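Local coordinates for protein N-ACETYLMURAMOYL-L-ALANINE AMIDASE CwlV (Paenibacillus polymyxa, PDB 1JWQ) that probably cleaves the amide bond between N-acetylmuramoyl and L-alanine in cell-wall peptidoglycan, through the zinc-dependent catalytic domain that makes up this chain, at residues S84-S87 against A88-G91; K102-A105 against N106-K110; N127-V130 against I131-T135; E158-Q161 against N162-A165. One frame throughout, in Å; residues are numbered along the deposited sequence.

Contact 1: S84-S87 against A88-G91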
loop_
_atom_site.group_PDB
_atom_site.type_symbol
_atom_site.label_atom_id
_atom_site.label_comp_id
_atom_site.label_asym_id
_atom_site.label_seq_id
_atom_site.Cartn_x
_atom_site.Cartn_y
_atom_site.Cartn_z
ATOM N N SER A 84 -16.574 -3.328 0.071
ATOM C CA SER A 84 -17.720 -3.013 -0.769
ATOM C C SER A 84 -19.017 -3.441 -0.095
ATOM O O SER A 84 -19.013 -4.333 0.747
ATOM C CB SER A 84 -17.591 -3.737 -2.108
ATOM O OG SER A 84 -18.797 -3.661 -2.855
ATOM N N GLY A 85 -20.117 -2.802 -0.477
ATOM C CA GLY A 85 -21.413 -3.148 0.081
ATOM C C GLY A 85 -21.830 -4.542 -0.352
ATOM O O GLY A 85 -22.716 -5.149 0.251
ATOM N N SER A 86 -21.201 -5.049 -1.408
ATOM C CA SER A 86 -21.488 -6.393 -1.906
ATOM C C SER A 86 -20.306 -7.308 -1.609
ATOM O O SER A 86 -19.158 -6.956 -1.892
ATOM C CB SER A 86 -21.734 -6.373 -3.415
ATOM O OG SER A 86 -21.800 -7.697 -3.921
ATOM N N SER A 87 -20.583 -8.486 -1.054
ATOM C CA SER A 87 -19.517 -9.430 -0.722
ATOM C C SER A 87 -18.909 -10.049 -1.977
ATOM O O SER A 87 -17.906 -10.761 -1.906
ATOM C CB SER A 87 -20.044 -10.546 0.188
ATOM O OG SER A 87 -20.764 -11.515 -0.556
ATOM N N ALA A 88 -19.520 -9.776 -3.124
ATOM C CA ALA A 88 -19.040 -10.309 -4.391
ATOM C C ALA A 88 -17.839 -9.534 -4.931
ATOM O O ALA A 88 -17.000 -10.091 -5.642
ATOM C CB ALA A 88 -20.170 -10.293 -5.421
ATOM N N SER A 89 -17.764 -8.248 -4.601
ATOM C CA SER A 89 -16.669 -7.406 -5.082
ATOM C C SER A 89 -15.312 -8.001 -4.733
ATOM O O SER A 89 -15.114 -8.512 -3.632
ATOM C CB SER A 89 -16.801 -5.998 -4.503
ATOM O OG SER A 89 -18.054 -5.436 -4.861
ATOM N N ASN A 90 -14.377 -7.929 -5.676
ATOM C CA ASN A 90 -13.056 -8.498 -5.465
ATOM C C ASN A 90 -12.031 -7.952 -6.447
ATOM O O ASN A 90 -12.372 -7.484 -7.537
ATOM C CB ASN A 90 -13.113 -10.014 -5.642
ATOM C CG ASN A 90 -13.517 -10.413 -7.054
ATOM O OD1 ASN A 90 -14.690 -10.338 -7.423
ATOM N ND2 ASN A 90 -12.541 -10.815 -7.856
ATOM N N GLY A 91 -10.766 -8.023 -6.060
ATOM C CA GLY A 91 -9.730 -7.555 -6.952
ATOM C C GLY A 91 -8.745 -6.578 -6.355
ATOM O O GLY A 91 -8.942 -6.036 -5.269
HETATM O O HOH W 1 -16.680 -7.610 -1.455
#
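A type I beta turn from Ser86 to Ser89, overlapping at Ser86 with an ST turn that begins at Ser84, shapes the surface loop between strands 75-82 and 92-96, and serine hydroxyls tie the two turns together. Ser84 OG and Ser89 OG meet tip to tip in a hydrogen bond of 2.8 Å; the proton may sit on either oxygen. The same Ser84 OG accepts the backbone N-H of Ser86 at 3.1 Å, the bond that defines the ST turn, so one hydroxyl joins the ST turn to the last residue of the beta turn. With chi1 at 169°, this OG is anti to the Ser84 N and next to the carbonyl carbon, which swings it forward over the chain that follows. The fit between the two serines is tight: Ser84 CB and Ser89 CB are 3.4 Å apart, closer than carbons usually pack. Both side chains also rest on Tyr145 of strand 138-145, and Ser147 OG is hydrogen-bonded to the backbone N of Ser84, which fastens this part of the loop.

Across the beta turn, the closing bond from Ser89 N to Ser86 O is weak at 3.3 Å. A water reinforces it by donating to both Ser86 O and Ser89 O. Inside the turn, Ser86 OG takes the N-H of Ala88 at 3.2 Å, and Ala88 CB sits 3.4 Å from that same oxygen.

Contact 2: K102-A105 against N106-K110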
loop_
_atom_site.group_PDB
_atom_site.type_symbol
_atom_site.label_atom_id
_atom_site.label_comp_id
_atom_site.label_asym_id
_atom_site.label_seq_id
_atom_site.Cartn_x
_atom_site.Cartn_y
_atom_site.Cartn_z
ATOM N N LYS A 102 1.684 8.914 -12.245
ATOM C CA LYS A 102 1.246 7.861 -13.157
ATOM C C LYS A 102 2.326 6.863 -13.565
ATOM O O LYS A 102 2.066 5.659 -13.612
ATOM C CB LYS A 102 0.610 8.475 -14.409
ATOM C CG LYS A 102 -0.527 9.435 -14.097
ATOM C CD LYS A 102 -1.276 9.858 -15.356
ATOM C CE LYS A 102 -2.073 8.700 -15.939
ATOM N NZ LYS A 102 -2.873 9.111 -17.127
ATOM N N ALA A 103 3.530 7.350 -13.856
ATOM C CA ALA A 103 4.617 6.463 -14.263
ATOM C C ALA A 103 4.881 5.447 -13.165
ATOM O O ALA A 103 5.025 4.255 -13.423
ATOM C CB ALA A 103 5.881 7.267 -14.543
ATOM N N PHE A 104 4.937 5.934 -11.932
ATOM C CA PHE A 104 5.174 5.071 -10.788
ATOM C C PHE A 104 4.006 4.094 -10.627
ATOM O O PHE A 104 4.215 2.913 -10.375
ATOM C CB PHE A 104 5.361 5.932 -9.534
ATOM C CG PHE A 104 5.575 5.144 -8.268
ATOM C CD1 PHE A 104 6.300 3.953 -8.274
ATOM C CD2 PHE A 104 5.079 5.619 -7.062
ATOM C CE1 PHE A 104 6.525 3.249 -7.084
ATOM C CE2 PHE A 104 5.297 4.928 -5.869
ATOM C CZ PHE A 104 6.023 3.738 -5.882
ATOM N N ALA A 105 2.777 4.577 -10.774
ATOM C CA ALA A 105 1.625 3.686 -10.648
ATOM C C ALA A 105 1.723 2.561 -11.683
ATOM O O ALA A 105 1.450 1.400 -11.380
ATOM C CB ALA A 105 0.323 4.463 -10.839
ATOM N N ASN A 106 2.120 2.908 -12.904
ATOM C CA ASN A 106 2.257 1.909 -13.963
ATOM C C ASN A 106 3.303 0.857 -13.601
ATOM O O ASN A 106 3.051 -0.341 -13.718
ATOM C CB ASN A 106 2.643 2.571 -15.292
ATOM C CG ASN A 106 1.515 3.400 -15.884
ATOM O OD1 ASN A 106 0.361 2.978 -15.898
ATOM N ND2 ASN A 106 1.850 4.581 -16.395
ATOM N N VAL A 107 4.478 1.299 -13.167
ATOM C CA VAL A 107 5.530 0.356 -12.799
ATOM C C VAL A 107 5.084 -0.459 -11.588
ATOM O O VAL A 107 5.186 -1.685 -11.585
ATOM C CB VAL A 107 6.861 1.084 -12.487
ATOM C CG1 VAL A 107 7.919 0.086 -12.005
ATOM C CG2 VAL A 107 7.355 1.803 -13.740
ATOM N N MET A 108 4.576 0.218 -10.563
ATOM C CA MET A 108 4.121 -0.485 -9.368
ATOM C C MET A 108 3.098 -1.568 -9.710
ATOM O O MET A 108 3.242 -2.721 -9.305
ATOM C CB MET A 108 3.504 0.500 -8.369
ATOM C CG MET A 108 2.854 -0.166 -7.165
ATOM S SD MET A 108 4.008 -1.185 -6.212
ATOM C CE MET A 108 4.792 0.079 -5.227
ATOM N N HIS A 109 2.071 -1.202 -10.465
ATOM C CA HIS A 109 1.030 -2.158 -10.828
ATOM C C HIS A 109 1.594 -3.359 -11.581
ATOM O O HIS A 109 1.135 -4.483 -11.400
ATOM C CB HIS A 109 -0.042 -1.481 -11.686
ATOM C CG HIS A 109 -1.354 -2.200 -11.681
ATOM N ND1 HIS A 109 -2.141 -2.303 -10.554
ATOM C CD2 HIS A 109 -2.010 -2.868 -12.661
ATOM C CE1 HIS A 109 -3.225 -3.002 -10.840
ATOM N NE2 HIS A 109 -3.170 -3.357 -12.111
ATOM N N LYS A 110 2.589 -3.108 -12.426
ATOM C CA LYS A 110 3.228 -4.158 -13.220
ATOM C C LYS A 110 3.731 -5.319 -12.356
ATOM O O LYS A 110 3.611 -6.486 -12.733
ATOM C CB LYS A 110 4.399 -3.563 -14.013
ATOM C CG LYS A 110 5.090 -4.535 -14.964
ATOM C CD LYS A 110 6.273 -3.875 -15.663
ATOM C CE LYS A 110 6.777 -4.716 -16.833
ATOM N NZ LYS A 110 7.042 -6.130 -16.454
#
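Asn106 N meets Lys102 O at 2.8 Å, the first of four consecutive i to i+4 bonds in helix 102-116, the crossover helix of the beta-alpha-beta unit formed with strands 92-96 and 120-125. The Asn106 side chain folds back over the same carbonyl, its CG 3.3 Å from Lys102 O, but ND2 is badly angled for a hydrogen bond there. Val107 continues the pattern with N bonded to Ala103 O, and its CG2 branch lies against that oxygen at 3.4 Å. The Val107 side chain also touches Glu174 of helix 158-176.

Met108 carries the apolar part of the contact. Its N bonds to Phe104 O at 2.7 Å, and the two side chains run alongside each other toward the core. Each leaves the helix with CG trans to its N (chi1 178° for Phe104, 173° for Met108); the methionine then bends at chi2 and chi3, which brings its methyl round to the phenyl ring, Met108 CE lying 3.9 Å from Phe104 CZ. Val77 of strand 75-82 touches both, while Tyr175 meets the Phe104 ring and Ile168 and Ile172 cover Met108, wedging the pair between sheet and C-terminal helix.

His109 N closes the set on Ala105 O, and its imidazole is fixed at both nitrogens, ND1 by Thr94 and NE2 by Asp120, one from each flanking strand. As the helix continues, Lys110 N reaches back to Asn106 O at 3.1 Å.

Contact 3: N127-V130 against I131-T135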
loop_
_atom_site.group_PDB
_atom_site.type_symbol
_atom_site.label_atom_id
_atom_site.label_comp_id
_atom_site.label_asym_id
_atom_site.label_seq_id
_atom_site.Cartn_x
_atom_site.Cartn_y
_atom_site.Cartn_z
ATOM N N ASN A 127 -9.068 10.409 -5.698
ATOM C CA ASN A 127 -8.831 11.662 -5.003
ATOM C C ASN A 127 -8.667 11.405 -3.512
ATOM O O ASN A 127 -9.543 11.723 -2.713
ATOM C CB ASN A 127 -9.975 12.647 -5.247
ATOM C CG ASN A 127 -9.716 13.997 -4.609
ATOM O OD1 ASN A 127 -8.582 14.480 -4.596
ATOM N ND2 ASN A 127 -10.764 14.619 -4.086
ATOM N N PHE A 128 -7.526 10.828 -3.151
ATOM C CA PHE A 128 -7.224 10.503 -1.762
ATOM C C PHE A 128 -6.142 11.440 -1.243
ATOM O O PHE A 128 -5.113 11.634 -1.887
ATOM C CB PHE A 128 -6.766 9.047 -1.666
ATOM C CG PHE A 128 -7.736 8.066 -2.274
ATOM C CD1 PHE A 128 -7.280 7.014 -3.060
ATOM C CD2 PHE A 128 -9.108 8.205 -2.071
ATOM C CE1 PHE A 128 -8.170 6.114 -3.640
ATOM C CE2 PHE A 128 -10.009 7.307 -2.649
ATOM C CZ PHE A 128 -9.539 6.262 -3.434
ATOM N N HIS A 129 -6.386 12.007 -0.068
ATOM C CA HIS A 129 -5.475 12.957 0.557
ATOM C C HIS A 129 -3.991 12.610 0.468
ATOM O O HIS A 129 -3.195 13.403 -0.025
ATOM C CB HIS A 129 -5.864 13.145 2.030
ATOM C CG HIS A 129 -5.117 14.244 2.721
ATOM N ND1 HIS A 129 -5.747 15.349 3.250
ATOM C CD2 HIS A 129 -3.796 14.408 2.972
ATOM C CE1 HIS A 129 -4.846 16.148 3.797
ATOM N NE2 HIS A 129 -3.656 15.600 3.643
ATOM N N VAL A 130 -3.614 11.428 0.941
ATOM C CA VAL A 130 -2.202 11.060 0.935
ATOM C C VAL A 130 -1.511 11.023 -0.427
ATOM O O VAL A 130 -0.297 11.216 -0.497
ATOM C CB VAL A 130 -1.967 9.717 1.675
ATOM C CG1 VAL A 130 -2.475 9.832 3.112
ATOM C CG2 VAL A 130 -2.660 8.582 0.953
ATOM N N ILE A 131 -2.252 10.786 -1.507
ATOM C CA ILE A 131 -1.616 10.768 -2.823
ATOM C C ILE A 131 -1.852 12.080 -3.579
ATOM O O ILE A 131 -1.244 12.336 -4.619
ATOM C CB ILE A 131 -2.079 9.544 -3.678
ATOM C CG1 ILE A 131 -3.609 9.484 -3.787
ATOM C CG2 ILE A 131 -1.569 8.253 -3.033
ATOM C CD1 ILE A 131 -4.109 8.372 -4.724
ATOM N N ARG A 132 -2.721 12.920 -3.026
ATOM C CA ARG A 132 -3.037 14.215 -3.621
ATOM C C ARG A 132 -2.132 15.322 -3.093
ATOM O O ARG A 132 -1.603 16.124 -3.863
ATOM C CB ARG A 132 -4.482 14.604 -3.312
ATOM C CG ARG A 132 -4.832 16.020 -3.751
ATOM C CD ARG A 132 -6.242 16.402 -3.336
ATOM N NE ARG A 132 -6.383 16.505 -1.886
ATOM C CZ ARG A 132 -7.235 15.785 -1.163
ATOM N NH1 ARG A 132 -8.029 14.901 -1.750
ATOM N NH2 ARG A 132 -7.298 15.953 0.152
ATOM N N GLU A 133 -1.974 15.362 -1.772
ATOM C CA GLU A 133 -1.178 16.390 -1.111
ATOM C C GLU A 133 0.325 16.151 -1.140
ATOM O O GLU A 133 1.103 17.058 -0.847
ATOM C CB GLU A 133 -1.666 16.568 0.328
ATOM C CG GLU A 133 -3.134 16.974 0.402
ATOM C CD GLU A 133 -3.423 18.274 -0.337
ATOM O OE1 GLU A 133 -4.500 18.388 -0.961
ATOM O OE2 GLU A 133 -2.574 19.186 -0.290
ATOM N N THR A 134 0.730 14.936 -1.490
ATOM C CA THR A 134 2.148 14.618 -1.593
ATOM C C THR A 134 2.658 15.267 -2.875
ATOM O O THR A 134 1.876 15.522 -3.795
ATOM C CB THR A 134 2.375 13.099 -1.656
ATOM O OG1 THR A 134 1.240 12.474 -2.267
ATOM C CG2 THR A 134 2.582 12.534 -0.253
ATOM N N THR A 135 3.958 15.540 -2.935
ATOM C CA THR A 135 4.542 16.176 -4.112
ATOM C C THR A 135 5.464 15.259 -4.904
ATOM O O THR A 135 5.950 15.641 -5.968
ATOM C CB THR A 135 5.341 17.434 -3.733
ATOM O OG1 THR A 135 6.455 17.059 -2.914
ATOM C CG2 THR A 135 4.460 18.416 -2.968
#
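Phe128, at the N-cap position, offers its carbonyl to the short helix 129-132: Ile131 N bonds to Phe128 O at 3.0 Å and Arg132 N adds a weak bond, while His129 O accepts both Arg132 N and Glu133 N. The turn is thus wound partly by i to i+3 and partly by i to i+4 bonds.

Arg132 reaches back along the outside of this turn. Its NH1 donates to Asn127 OD1 at 2.9 Å; the oxygen lies in the guanidinium plane, but the nitrogen stands above the plane of the amide. NE forms a salt bridge with Glu133 OE1 at 2.8 Å, again in the guanidinium plane, so two edge partners hold the group's rotation while His129 CA lies over one face. The bend at chi3 (67°) brings NH1 round to Asn127.

Glu133 CG sits over the His129 ring, 3.7 Å from its centroid, a CH-pi contact made by the aliphatic part of the acid. The Phe128 and Ile131 side chains run alongside each other, Phe128 CB 3.8 Å from Ile131 CG1. Thr134 OG1 donates to Val130 O at 2.7 Å, tying Thr134 back to the helical turn.

Inward, Val130 rests on Phe76 and Leu140, and Ile131 on Ala138 and Leu140. This is a short helical turn with Phe128 at its N-cap position, linking strands 120-125 and 138-145, and it packs beside the zinc site, with the Val130 side chain about 5 Å from that of the zinc ligand His80.

Contact 4: E158-Q161 against N162-A165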
loop_
_atom_site.group_PDB
_atom_site.type_symbol
_atom_site.label_atom_id
_atom_site.label_comp_id
_atom_site.label_asym_id
_atom_site.label_seq_id
_atom_site.Cartn_x
_atom_site.Cartn_y
_atom_site.Cartn_z
ATOM N N GLU A 158 -0.368 -15.653 5.325
ATOM C CA GLU A 158 1.042 -15.287 5.367
ATOM C C GLU A 158 1.789 -15.375 4.049
ATOM O O GLU A 158 2.537 -14.463 3.700
ATOM C CB GLU A 158 1.772 -16.120 6.424
ATOM C CG GLU A 158 1.830 -15.426 7.765
ATOM C CD GLU A 158 2.483 -14.061 7.660
ATOM O OE1 GLU A 158 3.680 -13.934 8.004
ATOM O OE2 GLU A 158 1.796 -13.116 7.217
ATOM N N ASP A 159 1.596 -16.465 3.314
ATOM C CA ASP A 159 2.288 -16.628 2.044
ATOM C C ASP A 159 1.855 -15.561 1.048
ATOM O O ASP A 159 2.677 -15.018 0.312
ATOM C CB ASP A 159 2.041 -18.026 1.473
ATOM C CG ASP A 159 2.539 -19.121 2.396
ATOM O OD1 ASP A 159 3.628 -18.950 2.986
ATOM O OD2 ASP A 159 1.849 -20.155 2.529
ATOM N N PHE A 160 0.561 -15.264 1.033
ATOM C CA PHE A 160 0.014 -14.242 0.146
ATOM C C PHE A 160 0.706 -12.917 0.435
ATOM O O PHE A 160 1.211 -12.257 -0.473
ATOM C CB PHE A 160 -1.493 -14.086 0.384
ATOM C CG PHE A 160 -2.100 -12.890 -0.305
ATOM C CD1 PHE A 160 -2.476 -12.952 -1.643
ATOM C CD2 PHE A 160 -2.281 -11.694 0.386
ATOM C CE1 PHE A 160 -3.023 -11.839 -2.283
ATOM C CE2 PHE A 160 -2.826 -10.575 -0.247
ATOM C CZ PHE A 160 -3.196 -10.652 -1.584
ATOM N N GLN A 161 0.731 -12.537 1.709
ATOM C CA GLN A 161 1.354 -11.282 2.119
ATOM C C GLN A 161 2.815 -11.197 1.703
ATOM O O GLN A 161 3.260 -10.176 1.185
ATOM C CB GLN A 161 1.238 -11.099 3.634
ATOM C CG GLN A 161 -0.194 -11.129 4.140
ATOM C CD GLN A 161 -0.325 -10.697 5.588
ATOM O OE1 GLN A 161 0.662 -10.621 6.319
ATOM N NE2 GLN A 161 -1.555 -10.426 6.014
ATOM N N ASN A 162 3.564 -12.270 1.926
ATOM C CA ASN A 162 4.975 -12.270 1.566
ATOM C C ASN A 162 5.184 -12.091 0.071
ATOM O O ASN A 162 6.075 -11.361 -0.357
ATOM C CB ASN A 162 5.642 -13.565 2.035
ATOM C CG ASN A 162 5.771 -13.630 3.541
ATOM O OD1 ASN A 162 6.122 -12.638 4.184
ATOM N ND2 ASN A 162 5.503 -14.799 4.116
ATOM N N ARG A 163 4.354 -12.761 -0.718
ATOM C CA ARG A 163 4.438 -12.688 -2.168
ATOM C C ARG A 163 4.104 -11.276 -2.653
ATOM O O ARG A 163 4.796 -10.710 -3.502
ATOM C CB ARG A 163 3.461 -13.690 -2.777
ATOM C CG ARG A 163 3.516 -13.770 -4.279
ATOM C CD ARG A 163 2.209 -14.303 -4.811
ATOM N NE ARG A 163 1.662 -15.368 -3.977
ATOM C CZ ARG A 163 0.362 -15.599 -3.843
ATOM N NH1 ARG A 163 -0.512 -14.832 -4.482
ATOM N NH2 ARG A 163 -0.062 -16.609 -3.097
ATOM N N VAL A 164 3.037 -10.715 -2.096
ATOM C CA VAL A 164 2.591 -9.378 -2.463
ATOM C C VAL A 164 3.580 -8.323 -1.989
ATOM O O VAL A 164 3.844 -7.355 -2.698
ATOM C CB VAL A 164 1.195 -9.094 -1.873
ATOM C CG1 VAL A 164 0.790 -7.649 -2.138
ATOM C CG2 VAL A 164 0.178 -10.042 -2.502
ATOM N N ALA A 165 4.133 -8.518 -0.794
ATOM C CA ALA A 165 5.106 -7.580 -0.252
ATOM C C ALA A 165 6.307 -7.518 -1.186
ATOM O O ALA A 165 6.888 -6.453 -1.401
ATOM C CB ALA A 165 5.546 -8.015 1.147
HETATM O O HOH W 2 6.683 -14.815 7.042
HETATM O O HOH W 3 5.786 -17.201 2.520
#
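Phe160 and Val164, one helical turn apart, make the closest side-chain contact: Val164 CG2 lies over one face of the ring in a CH-pi contact, 3.7 Å from the centroid and 16° off the normal, and comes within 3.5 Å of Phe160 CZ. A chi1 of 170° at Phe160 puts the ring where Val164 CG2 meets one of its faces. Arg163 NH1 approaches the ring obliquely, 3.9 Å from Phe160 CD1, the ring and guanidinium planes 86° apart, and Phe160 CA lies over one guanidinium face. NH1 is anchored by the carbonyl of Ala115.

Beneath the side chains run four regular i to i+4 bonds, from Asn162 N to Glu158 O through to Ala165 N on Gln161 O at 2.7 Å, which fix the spacing of the pair.

On the exposed side Asn162 is gripped through water. Asn162 ND2 donates at 2.9 Å to a water that in turn donates to Asp159 OD1 at 2.8 Å, and also to a second, more loosely held water that bridges to Glu158 OE1. Lys36 completes this cluster, salt-bridged to Glu158 OE1 and hydrogen-bonded to Asn162 OD1, while Gln161 NE2 is held by the carbonyl of Leu155.

The segment is the start of the long C-terminal helix 158-176. Its Phe160 and Val164 side packs on Thr116 of helix 102-116, with Phe160 also reaching Thr154 and Leu155 of helix 149-155, whereas Gln161 and Ala165 face helix 26-42.

All four contacts are local, and none touches another; they are spread round one open alpha-beta-alpha domain. The zinc ion, bound by His10, Glu26 and His80, gives the common reference. Contact 3 is near it, with the Phe128 side chain about 9 Å from the metal, and contact 1 stands farther off, the Ser84 side chain about 13 Å away. Contacts 2 and 4 lie on two helices that pack together, 102-116 and 158-176; their centres are about 19 Å apart, their nearest atoms about 7 Å. Contacts 3 and 4 fall on opposite sides of the chain's centre, about 26 Å apart between centres. Contact 1 comes within about 8 Å of both contact 2 and contact 4, nearest atoms.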